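Local coordinates for prephenate dehydrogenase (Aquifex aeolicus, PDB 2G5C), which probably catalyses the NAD(+)-dependent oxidative decarboxylation of prephenate to 3-(4-hydroxyphenyl)pyruvate, a step in tyrosine biosynthesis, at residues F65-A79 and V92-L106. Sequence-based numbering, arbitrary orientation.
With NAD (nicotinamide-adenine-dinucleotide), chain E.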
ATOM      1  N   PHE A  65      33.971   5.732 -17.916  1.00 30.35           N
ATOM      2  CA  PHE A  65      32.525   5.668 -17.725  1.00 29.34           C
ATOM      3  C   PHE A  65      32.287   5.349 -16.249  1.00 26.65           C
ATOM      4  O   PHE A  65      32.644   4.277 -15.781  1.00 26.32           O
ATOM      5  CB  PHE A  65      31.919   4.568 -18.600  1.00 31.40           C
ATOM      6  CG  PHE A  65      30.423   4.622 -18.687  1.00 33.42           C
ATOM      7  CD1 PHE A  65      29.798   5.481 -19.585  1.00 33.59           C
ATOM      8  CD2 PHE A  65      29.636   3.840 -17.848  1.00 34.13           C
ATOM      9  CE1 PHE A  65      28.408   5.562 -19.646  1.00 36.95           C
ATOM     10  CE2 PHE A  65      28.243   3.914 -17.898  1.00 36.38           C
ATOM     11  CZ  PHE A  65      27.628   4.776 -18.798  1.00 36.55           C
ATOM     12  N   VAL A  66      31.689   6.283 -15.520  1.00 25.70           N
ATOM     13  CA  VAL A  66      31.448   6.086 -14.098  1.00 25.40           C
ATOM     14  C   VAL A  66      29.967   6.114 -13.717  1.00 25.02           C
ATOM     15  O   VAL A  66      29.225   7.002 -14.130  1.00 25.10           O
ATOM     16  CB  VAL A  66      32.202   7.156 -13.278  1.00 25.10           C
ATOM     17  CG1 VAL A  66      32.024   6.906 -11.790  1.00 23.80           C
ATOM     18  CG2 VAL A  66      33.684   7.135 -13.650  1.00 23.81           C
HETATM   19  N   MSE A  67      29.549   5.132 -12.923  1.00 25.70           N
HETATM   20  CA  MSE A  67      28.160   5.043 -12.472  1.00 25.08           C
HETATM   21  C   MSE A  67      28.086   5.173 -10.956  1.00 24.11           C
HETATM   22  O   MSE A  67      28.377   4.224 -10.229  1.00 23.63           O
HETATM   23  CB  MSE A  67      27.539   3.708 -12.898  1.00 26.13           C
HETATM   24  CG  MSE A  67      26.099   3.492 -12.402  1.00 27.46           C
HETATM   25 SE   MSE A  67      24.818   4.689 -13.224  1.00 33.75          SE
HETATM   26  CE  MSE A  67      24.750   3.861 -14.965  1.00 28.17           C
ATOM     27  N   LEU A  68      27.707   6.358 -10.487  1.00 23.56           N
ATOM     28  CA  LEU A  68      27.581   6.611  -9.061  1.00 22.53           C
ATOM     29  C   LEU A  68      26.391   5.804  -8.544  1.00 23.49           C
ATOM     30  O   LEU A  68      25.235   6.058  -8.911  1.00 21.37           O
ATOM     31  CB  LEU A  68      27.382   8.108  -8.813  1.00 22.14           C
ATOM     32  CG  LEU A  68      28.536   8.982  -9.322  1.00 22.22           C
ATOM     33  CD1 LEU A  68      28.208  10.444  -9.091  1.00 22.04           C
ATOM     34  CD2 LEU A  68      29.827   8.611  -8.607  1.00 19.79           C
ATOM     35  N   SER A  69      26.689   4.825  -7.697  1.00 22.34           N
ATOM     36  CA  SER A  69      25.672   3.939  -7.154  1.00 23.60           C
ATOM     37  C   SER A  69      25.766   3.821  -5.642  1.00 24.14           C
ATOM     38  O   SER A  69      25.336   2.829  -5.057  1.00 25.74           O
ATOM     39  CB  SER A  69      25.822   2.563  -7.795  1.00 24.28           C
ATOM     40  OG  SER A  69      25.958   2.694  -9.200  1.00 27.69           O
ATOM     41  N   SER A  70      26.345   4.839  -5.017  1.00 24.54           N
ATOM     42  CA  SER A  70      26.485   4.884  -3.571  1.00 23.60           C
ATOM     43  C   SER A  70      25.382   5.808  -3.049  1.00 24.48           C
ATOM     44  O   SER A  70      24.573   6.310  -3.826  1.00 21.42           O
ATOM     45  CB  SER A  70      27.867   5.441  -3.203  1.00 24.38           C
ATOM     46  OG  SER A  70      28.099   6.692  -3.837  1.00 23.70           O
ATOM     47  N   PRO A  71      25.314   6.021  -1.730  1.00 24.46           N
ATOM     48  CA  PRO A  71      24.264   6.909  -1.222  1.00 25.49           C
ATOM     49  C   PRO A  71      24.400   8.321  -1.798  1.00 27.30           C
ATOM     50  O   PRO A  71      25.510   8.843  -1.936  1.00 27.84           O
ATOM     51  CB  PRO A  71      24.482   6.859   0.286  1.00 26.96           C
ATOM     52  CG  PRO A  71      24.931   5.436   0.491  1.00 25.97           C
ATOM     53  CD  PRO A  71      25.933   5.256  -0.633  1.00 25.64           C
ATOM     54  N   VAL A  72      23.277   8.940  -2.148  1.00 26.58           N
ATOM     55  CA  VAL A  72      23.319  10.284  -2.715  1.00 27.14           C
ATOM     56  C   VAL A  72      24.121  11.250  -1.843  1.00 27.49           C
ATOM     57  O   VAL A  72      24.752  12.176  -2.351  1.00 28.30           O
ATOM     58  CB  VAL A  72      21.890  10.848  -2.935  1.00 27.99           C
ATOM     59  CG1 VAL A  72      21.951  12.340  -3.235  1.00 26.43           C
ATOM     60  CG2 VAL A  72      21.230  10.122  -4.098  1.00 25.96           C
ATOM     61  N   ARG A  73      24.096  11.036  -0.532  1.00 28.72           N
ATOM     62  CA  ARG A  73      24.839  11.892   0.389  1.00 29.44           C
ATOM     63  C   ARG A  73      26.334  11.871   0.091  1.00 27.46           C
ATOM     64  O   ARG A  73      27.052  12.796   0.457  1.00 27.10           O
ATOM     65  CB  ARG A  73      24.629  11.434   1.835  1.00 34.18           C
ATOM     66  CG  ARG A  73      23.334  11.893   2.486  1.00 41.35           C
ATOM     67  CD  ARG A  73      23.347  13.392   2.794  1.00 45.81           C
ATOM     68  NE  ARG A  73      22.196  13.791   3.606  1.00 48.16           N
ATOM     69  CZ  ARG A  73      22.018  13.442   4.877  1.00 50.84           C
ATOM     70  NH1 ARG A  73      22.915  12.687   5.499  1.00 51.28           N
ATOM     71  NH2 ARG A  73      20.936  13.844   5.532  1.00 52.88           N
ATOM     72  N   THR A  74      26.800  10.819  -0.572  1.00 26.28           N
ATOM     73  CA  THR A  74      28.226  10.682  -0.879  1.00 25.13           C
ATOM     74  C   THR A  74      28.648  11.217  -2.241  1.00 25.37           C
ATOM     75  O   THR A  74      29.843  11.344  -2.521  1.00 25.39           O
ATOM     76  CB  THR A  74      28.674   9.206  -0.800  1.00 23.73           C
ATOM     77  OG1 THR A  74      28.049   8.451  -1.848  1.00 23.07           O
ATOM     78  CG2 THR A  74      28.301   8.609   0.544  1.00 23.42           C
ATOM     79  N   PHE A  75      27.675  11.525  -3.086  1.00 25.18           N
ATOM     80  CA  PHE A  75      27.958  12.017  -4.426  1.00 26.80           C
ATOM     81  C   PHE A  75      28.841  13.262  -4.478  1.00 27.86           C
ATOM     82  O   PHE A  75      29.845  13.280  -5.188  1.00 27.69           O
ATOM     83  CB  PHE A  75      26.646  12.285  -5.170  1.00 25.43           C
ATOM     84  CG  PHE A  75      25.915  11.032  -5.596  1.00 25.55           C
ATOM     85  CD1 PHE A  75      26.151   9.812  -4.961  1.00 24.63           C
ATOM     86  CD2 PHE A  75      24.972  11.082  -6.618  1.00 24.13           C
ATOM     87  CE1 PHE A  75      25.459   8.660  -5.337  1.00 23.60           C
ATOM     88  CE2 PHE A  75      24.273   9.941  -7.005  1.00 24.56           C
ATOM     89  CZ  PHE A  75      24.516   8.724  -6.363  1.00 24.36           C
ATOM     90  N   ARG A  76      28.475  14.298  -3.730  1.00 29.32           N
ATOM     91  CA  ARG A  76      29.251  15.534  -3.747  1.00 32.29           C
ATOM     92  C   ARG A  76      30.711  15.350  -3.326  1.00 33.08           C
ATOM     93  O   ARG A  76      31.615  15.881  -3.974  1.00 33.93           O
ATOM     94  CB  ARG A  76      28.570  16.595  -2.878  1.00 32.83           C
ATOM     95  CG  ARG A  76      27.232  17.075  -3.436  1.00 33.32           C
ATOM     96  CD  ARG A  76      26.628  18.171  -2.570  1.00 36.47           C
ATOM     97  NE  ARG A  76      25.373  18.703  -3.107  1.00 38.09           N
ATOM     98  CZ  ARG A  76      24.210  18.056  -3.103  1.00 37.74           C
ATOM     99  NH1 ARG A  76      24.119  16.839  -2.591  1.00 38.01           N
ATOM    100  NH2 ARG A  76      23.130  18.635  -3.609  1.00 38.09           N
ATOM    101  N   GLU A  77      30.941  14.594  -2.256  1.00 33.75           N
ATOM    102  CA  GLU A  77      32.297  14.347  -1.768  1.00 35.01           C
ATOM    103  C   GLU A  77      33.121  13.527  -2.756  1.00 33.98           C
ATOM    104  O   GLU A  77      34.288  13.827  -3.003  1.00 34.70           O
ATOM    105  CB  GLU A  77      32.251  13.619  -0.421  1.00 38.44           C
ATOM    106  CG  GLU A  77      31.418  12.347  -0.443  1.00 44.51           C
ATOM    107  CD  GLU A  77      31.433  11.603   0.880  1.00 47.66           C
ATOM    108  OE1 GLU A  77      32.461  10.967   1.192  1.00 48.40           O
ATOM    109  OE2 GLU A  77      30.413  11.660   1.606  1.00 49.24           O
ATOM    110  N   ILE A  78      32.511  12.486  -3.316  1.00 32.47           N
ATOM    111  CA  ILE A  78      33.185  11.618  -4.278  1.00 31.94           C
ATOM    112  C   ILE A  78      33.470  12.351  -5.593  1.00 32.46           C
ATOM    113  O   ILE A  78      34.560  12.226  -6.165  1.00 32.47           O
ATOM    114  CB  ILE A  78      32.327  10.356  -4.573  1.00 32.34           C
ATOM    115  CG1 ILE A  78      32.099   9.567  -3.282  1.00 31.80           C
ATOM    116  CG2 ILE A  78      33.019   9.470  -5.597  1.00 31.34           C
ATOM    117  CD1 ILE A  78      31.206   8.352  -3.453  1.00 31.45           C
ATOM    118  N   ALA A  79      32.494  13.122  -6.066  1.00 30.49           N
ATOM    119  CA  ALA A  79      32.644  13.863  -7.315  1.00 31.86           C
ATOM    120  C   ALA A  79      33.849  14.798  -7.277  1.00 31.98           C
ATOM    121  O   ALA A  79      34.612  14.878  -8.242  1.00 32.23           O
ATOM    122  CB  ALA A  79      31.370  14.664  -7.610  1.00 31.23           C
ATOM    123  N   VAL A  92      30.467  10.650 -16.469  1.00 25.39           N
ATOM    124  CA  VAL A  92      29.989  10.295 -15.136  1.00 25.58           C
ATOM    125  C   VAL A  92      28.478  10.460 -15.036  1.00 25.92           C
ATOM    126  O   VAL A  92      27.949  11.537 -15.304  1.00 23.71           O
ATOM    127  CB  VAL A  92      30.637  11.172 -14.044  1.00 25.08           C
ATOM    128  CG1 VAL A  92      30.095  10.775 -12.669  1.00 25.29           C
ATOM    129  CG2 VAL A  92      32.152  11.027 -14.083  1.00 27.07           C
ATOM    130  N   THR A  93      27.792   9.388 -14.642  1.00 24.24           N
ATOM    131  CA  THR A  93      26.338   9.424 -14.504  1.00 24.30           C
ATOM    132  C   THR A  93      25.972   8.730 -13.188  1.00 23.87           C
ATOM    133  O   THR A  93      26.829   8.115 -12.560  1.00 21.64           O
ATOM    134  CB  THR A  93      25.659   8.742 -15.734  1.00 24.41           C
ATOM    135  OG1 THR A  93      24.247   8.991 -15.715  1.00 26.67           O
ATOM    136  CG2 THR A  93      25.925   7.247 -15.740  1.00 27.22           C
ATOM    137  N   ASP A  94      24.718   8.834 -12.753  1.00 23.11           N
ATOM    138  CA  ASP A  94      24.336   8.217 -11.483  1.00 24.38           C
ATOM    139  C   ASP A  94      23.030   7.417 -11.496  1.00 24.63           C
ATOM    140  O   ASP A  94      22.382   7.246 -12.532  1.00 24.47           O
ATOM    141  CB  ASP A  94      24.260   9.294 -10.390  1.00 24.71           C
ATOM    142  CG  ASP A  94      23.032  10.206 -10.537  1.00 29.17           C
ATOM    143  OD1 ASP A  94      22.811  10.753 -11.645  1.00 29.74           O
ATOM    144  OD2 ASP A  94      22.294  10.381  -9.540  1.00 27.96           O
ATOM    145  N   GLN A  95      22.667   6.921 -10.317  1.00 25.93           N
ATOM    146  CA  GLN A  95      21.450   6.142 -10.115  1.00 25.53           C
ATOM    147  C   GLN A  95      20.644   6.735  -8.966  1.00 24.88           C
ATOM    148  O   GLN A  95      19.589   6.211  -8.608  1.00 28.32           O
ATOM    149  CB  GLN A  95      21.800   4.689  -9.772  1.00 26.20           C
ATOM    150  CG  GLN A  95      22.337   3.885 -10.935  1.00 26.98           C
ATOM    151  CD  GLN A  95      22.377   2.396 -10.642  1.00 25.72           C
ATOM    152  OE1 GLN A  95      23.357   1.876 -10.107  1.00 26.24           O
ATOM    153  NE2 GLN A  95      21.298   1.704 -10.984  1.00 24.01           N
ATOM    154  N   GLY A  96      21.147   7.822  -8.388  1.00 23.27           N
ATOM    155  CA  GLY A  96      20.472   8.466  -7.271  1.00 23.52           C
ATOM    156  C   GLY A  96      18.968   8.594  -7.444  1.00 23.77           C
ATOM    157  O   GLY A  96      18.488   8.812  -8.556  1.00 23.31           O
ATOM    158  N   SER A  97      18.233   8.459  -6.341  1.00 22.97           N
ATOM    159  CA  SER A  97      16.773   8.548  -6.349  1.00 24.79           C
ATOM    160  C   SER A  97      16.310   9.988  -6.489  1.00 23.38           C
ATOM    161  O   SER A  97      15.173  10.248  -6.882  1.00 25.09           O
ATOM    162  CB  SER A  97      16.194   7.966  -5.054  1.00 23.97           C
ATOM    163  OG  SER A  97      16.474   6.584  -4.932  1.00 31.97           O
ATOM    164  N   VAL A  98      17.187  10.920  -6.138  1.00 22.45           N
ATOM    165  CA  VAL A  98      16.867  12.336  -6.237  1.00 22.72           C
ATOM    166  C   VAL A  98      17.779  13.019  -7.251  1.00 21.80           C
ATOM    167  O   VAL A  98      18.913  12.601  -7.474  1.00 20.88           O
ATOM    168  CB  VAL A  98      17.011  13.058  -4.868  1.00 23.84           C
ATOM    169  CG1 VAL A  98      16.081  12.425  -3.840  1.00 22.06           C
ATOM    170  CG2 VAL A  98      18.452  12.994  -4.392  1.00 23.70           C
ATOM    171  N   LYS A  99      17.263  14.068  -7.874  1.00 22.73           N
ATOM    172  CA  LYS A  99      18.018  14.830  -8.855  1.00 21.94           C
ATOM    173  C   LYS A  99      17.986  16.265  -8.343  1.00 22.87           C
ATOM    174  O   LYS A  99      18.672  16.592  -7.379  1.00 22.66           O
ATOM    175  CB  LYS A  99      17.355  14.713 -10.233  1.00 21.96           C
ATOM    176  CG  LYS A  99      17.318  13.283 -10.802  1.00 21.73           C
ATOM    177  CD  LYS A  99      18.602  12.890 -11.558  1.00 22.46           C
ATOM    178  CE  LYS A  99      19.818  12.674 -10.651  1.00 24.32           C
ATOM    179  NZ  LYS A  99      19.810  11.360  -9.927  1.00 25.01           N
ATOM    180  N   GLY A 100      17.172  17.110  -8.962  1.00 25.24           N
ATOM    181  CA  GLY A 100      17.070  18.486  -8.510  1.00 24.66           C
ATOM    182  C   GLY A 100      18.405  19.185  -8.373  1.00 26.43           C
ATOM    183  O   GLY A 100      19.245  19.113  -9.270  1.00 24.69           O
ATOM    184  N   LYS A 101      18.602  19.853  -7.241  1.00 29.16           N
ATOM    185  CA  LYS A 101      19.832  20.591  -6.978  1.00 31.91           C
ATOM    186  C   LYS A 101      21.100  19.751  -7.120  1.00 32.17           C
ATOM    187  O   LYS A 101      22.156  20.266  -7.495  1.00 31.98           O
ATOM    188  CB  LYS A 101      19.788  21.209  -5.581  1.00 35.29           C
ATOM    189  CG  LYS A 101      20.960  22.130  -5.291  1.00 38.33           C
ATOM    190  CD  LYS A 101      20.785  22.860  -3.971  1.00 41.71           C
ATOM    191  CE  LYS A 101      21.857  23.927  -3.799  1.00 44.34           C
ATOM    192  NZ  LYS A 101      21.811  24.941  -4.897  1.00 43.62           N
ATOM    193  N   LEU A 102      20.991  18.463  -6.817  1.00 30.65           N
ATOM    194  CA  LEU A 102      22.133  17.562  -6.909  1.00 29.72           C
ATOM    195  C   LEU A 102      22.746  17.551  -8.303  1.00 29.33           C
ATOM    196  O   LEU A 102      23.960  17.444  -8.455  1.00 29.07           O
ATOM    197  CB  LEU A 102      21.713  16.140  -6.544  1.00 29.67           C
ATOM    198  CG  LEU A 102      22.776  15.066  -6.775  1.00 30.00           C
ATOM    199  CD1 LEU A 102      23.884  15.205  -5.732  1.00 28.12           C
ATOM    200  CD2 LEU A 102      22.136  13.689  -6.694  1.00 30.98           C
ATOM    201  N   VAL A 103      21.902  17.652  -9.322  1.00 28.89           N
ATOM    202  CA  VAL A 103      22.383  17.634 -10.693  1.00 28.36           C
ATOM    203  C   VAL A 103      23.233  18.853 -11.027  1.00 28.98           C
ATOM    204  O   VAL A 103      24.250  18.727 -11.700  1.00 28.91           O
ATOM    205  CB  VAL A 103      21.217  17.546 -11.699  1.00 27.42           C
ATOM    206  CG1 VAL A 103      21.740  17.705 -13.116  1.00 26.15           C
ATOM    207  CG2 VAL A 103      20.514  16.205 -11.556  1.00 26.79           C
ATOM    208  N   TYR A 104      22.818  20.024 -10.554  1.00 29.29           N
ATOM    209  CA  TYR A 104      23.564  21.249 -10.820  1.00 32.33           C
ATOM    210  C   TYR A 104      24.864  21.293 -10.030  1.00 32.76           C
ATOM    211  O   TYR A 104      25.874  21.808 -10.515  1.00 31.68           O
ATOM    212  CB  TYR A 104      22.705  22.476 -10.495  1.00 33.68           C
ATOM    213  CG  TYR A 104      21.414  22.519 -11.286  1.00 33.41           C
ATOM    214  CD1 TYR A 104      21.430  22.579 -12.680  1.00 33.92           C
ATOM    215  CD2 TYR A 104      20.179  22.463 -10.644  1.00 34.25           C
ATOM    216  CE1 TYR A 104      20.248  22.577 -13.415  1.00 33.34           C
ATOM    217  CE2 TYR A 104      18.989  22.461 -11.371  1.00 33.77           C
ATOM    218  CZ  TYR A 104      19.032  22.516 -12.754  1.00 33.66           C
ATOM    219  OH  TYR A 104      17.862  22.488 -13.478  1.00 34.22           O
ATOM    220  N   ASP A 105      24.848  20.754  -8.814  1.00 32.84           N
ATOM    221  CA  ASP A 105      26.059  20.745  -8.005  1.00 34.41           C
ATOM    222  C   ASP A 105      27.086  19.804  -8.624  1.00 34.33           C
ATOM    223  O   ASP A 105      28.283  20.103  -8.635  1.00 34.40           O
ATOM    224  CB  ASP A 105      25.764  20.309  -6.564  1.00 36.00           C
ATOM    225  CG  ASP A 105      24.850  21.273  -5.838  1.00 37.48           C
ATOM    226  OD1 ASP A 105      24.898  22.483  -6.139  1.00 39.39           O
ATOM    227  OD2 ASP A 105      24.090  20.824  -4.955  1.00 40.97           O
ATOM    228  N   LEU A 106      26.620  18.671  -9.140  1.00 32.85           N
ATOM    229  CA  LEU A 106      27.525  17.713  -9.761  1.00 33.61           C
ATOM    230  C   LEU A 106      28.092  18.259 -11.067  1.00 34.32           C
ATOM    231  O   LEU A 106      29.243  17.973 -11.411  1.00 32.84           O
ATOM    232  CB  LEU A 106      26.818  16.371  -9.993  1.00 34.52           C
ATOM    233  CG  LEU A 106      26.444  15.621  -8.705  1.00 35.39           C
ATOM    234  CD1 LEU A 106      25.877  14.246  -9.042  1.00 36.19           C
ATOM    235  CD2 LEU A 106      27.675  15.471  -7.821  1.00 34.63           C
TER
HETATM  236  PA  NAD E3686      23.250  -0.603  -1.090  1.00 33.72           P
HETATM  237  O1A NAD E3686      22.927  -1.954  -1.572  1.00 31.02           O
HETATM  238  O2A NAD E3686      23.212  -0.400   0.409  1.00 30.42           O
HETATM  239  O5B NAD E3686      24.679  -0.240  -1.692  1.00 32.16           O
HETATM  240  C5B NAD E3686      25.269   0.993  -1.398  1.00 31.31           C
HETATM  241  C4B NAD E3686      26.778   0.843  -1.459  1.00 28.47           C
HETATM  242  O4B NAD E3686      27.279   2.108  -1.114  1.00 30.43           O
HETATM  243  C3B NAD E3686      27.338  -0.135  -0.401  1.00 30.82           C
HETATM  244  O3B NAD E3686      28.053  -1.214  -0.989  1.00 29.46           O
HETATM  245  C2B NAD E3686      28.182   0.774   0.496  1.00 31.01           C
HETATM  246  O2B NAD E3686      29.303   0.174   1.110  1.00 30.47           O
HETATM  247  C1B NAD E3686      28.507   1.868  -0.493  1.00 30.12           C
HETATM  248  N9A NAD E3686      28.997   3.166   0.003  1.00 30.09           N
HETATM  249  C8A NAD E3686      28.567   3.912   1.075  1.00 27.82           C
HETATM  250  N7A NAD E3686      29.306   5.032   1.145  1.00 30.08           N
HETATM  251  C5A NAD E3686      30.205   5.021   0.135  1.00 30.74           C
HETATM  252  C6A NAD E3686      31.214   5.897  -0.293  1.00 28.94           C
HETATM  253  N6A NAD E3686      31.446   7.030   0.344  1.00 30.57           N
HETATM  254  N1A NAD E3686      31.985   5.570  -1.410  1.00 30.91           N
HETATM  255  C2A NAD E3686      31.762   4.380  -2.104  1.00 30.49           C
HETATM  256  N3A NAD E3686      30.766   3.507  -1.688  1.00 33.27           N
HETATM  257  C4A NAD E3686      30.011   3.837  -0.589  1.00 30.27           C
HETATM  258  O3  NAD E3686      22.275   0.524  -1.765  1.00 33.51           O
HETATM  259  PN  NAD E3686      21.515   0.395  -3.175  1.00 35.85           P
HETATM  260  O1N NAD E3686      22.370  -0.377  -4.097  1.00 33.26           O
HETATM  261  O2N NAD E3686      20.161  -0.162  -2.910  1.00 36.82           O
HETATM  262  O5D NAD E3686      21.291   1.889  -3.744  1.00 39.31           O
HETATM  263  C5D NAD E3686      22.381   2.715  -4.100  1.00 37.72           C
HETATM  264  C4D NAD E3686      21.934   4.052  -4.734  1.00 36.50           C
HETATM  265  O4D NAD E3686      20.915   3.816  -5.691  1.00 37.28           O
HETATM  266  C3D NAD E3686      21.397   5.154  -3.810  1.00 37.26           C
HETATM  267  O3D NAD E3686      22.067   6.377  -4.125  1.00 36.27           O
HETATM  268  C2D NAD E3686      19.906   5.250  -4.094  1.00 37.35           C
HETATM  269  O2D NAD E3686      19.400   6.577  -3.974  1.00 34.62           O
HETATM  270  C1D NAD E3686      19.800   4.663  -5.499  1.00 36.28           C
HETATM  271  N1N NAD E3686      18.563   3.881  -5.811  1.00 37.05           N
HETATM  272  C2N NAD E3686      18.206   2.840  -4.956  1.00 37.34           C
HETATM  273  C3N NAD E3686      17.054   2.087  -5.217  1.00 38.73           C
HETATM  274  C7N NAD E3686      16.686   0.968  -4.287  1.00 39.37           C
HETATM  275  O7N NAD E3686      15.555   0.253  -4.570  1.00 41.08           O
HETATM  276  N7N NAD E3686      17.394   0.643  -3.220  1.00 39.82           N
HETATM  277  C4N NAD E3686      16.267   2.405  -6.358  1.00 38.80           C
HETATM  278  C5N NAD E3686      16.638   3.463  -7.218  1.00 37.80           C
HETATM  279  C6N NAD E3686      17.799   4.200  -6.929  1.00 38.49           C
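F75 turns the CE2 edge of its ring to D94 OD2 at 3.2 Å, the carboxylate turned 87° to the ring; L68 CB and V72 CA, both from its own segment, lie at its two faces, offset toward the rim. In D94 a chi1 of 73°, with CG between the backbone N and the carbonyl carbon, brings OD2 to the ring edge, and K99 NZ forms a salt bridge with OD2 (2.7 Å) that probably offsets its buried charge. G96 fits beside this ring because a side chain there would clash with V72 and D94. Strands 65-68 and 92-94 run parallel, joined by backbone hydrogen bonds from T93 N to V66 O (2.8 Å) and from L68 N to T93 O (2.9 Å). With helix 72-85 they form a beta-alpha-beta unit of the Rossmann-type domain, and at the strand ends S70 O and S97 hold hydroxyls of the NAD nicotinamide ribose. Branched V72 and L102 (CG1 to CD2, 3.7 Å) extend the tight packing between the helices. On the looser, partly exposed side, extended R76 grips D105 side-on through NH2 (2.7 Å) and NE (3.1 Å), both to OD2, and NH2 also pairs with E236. A leucine in place of R76 would probably leave D105 and E236 without their shared positive partner.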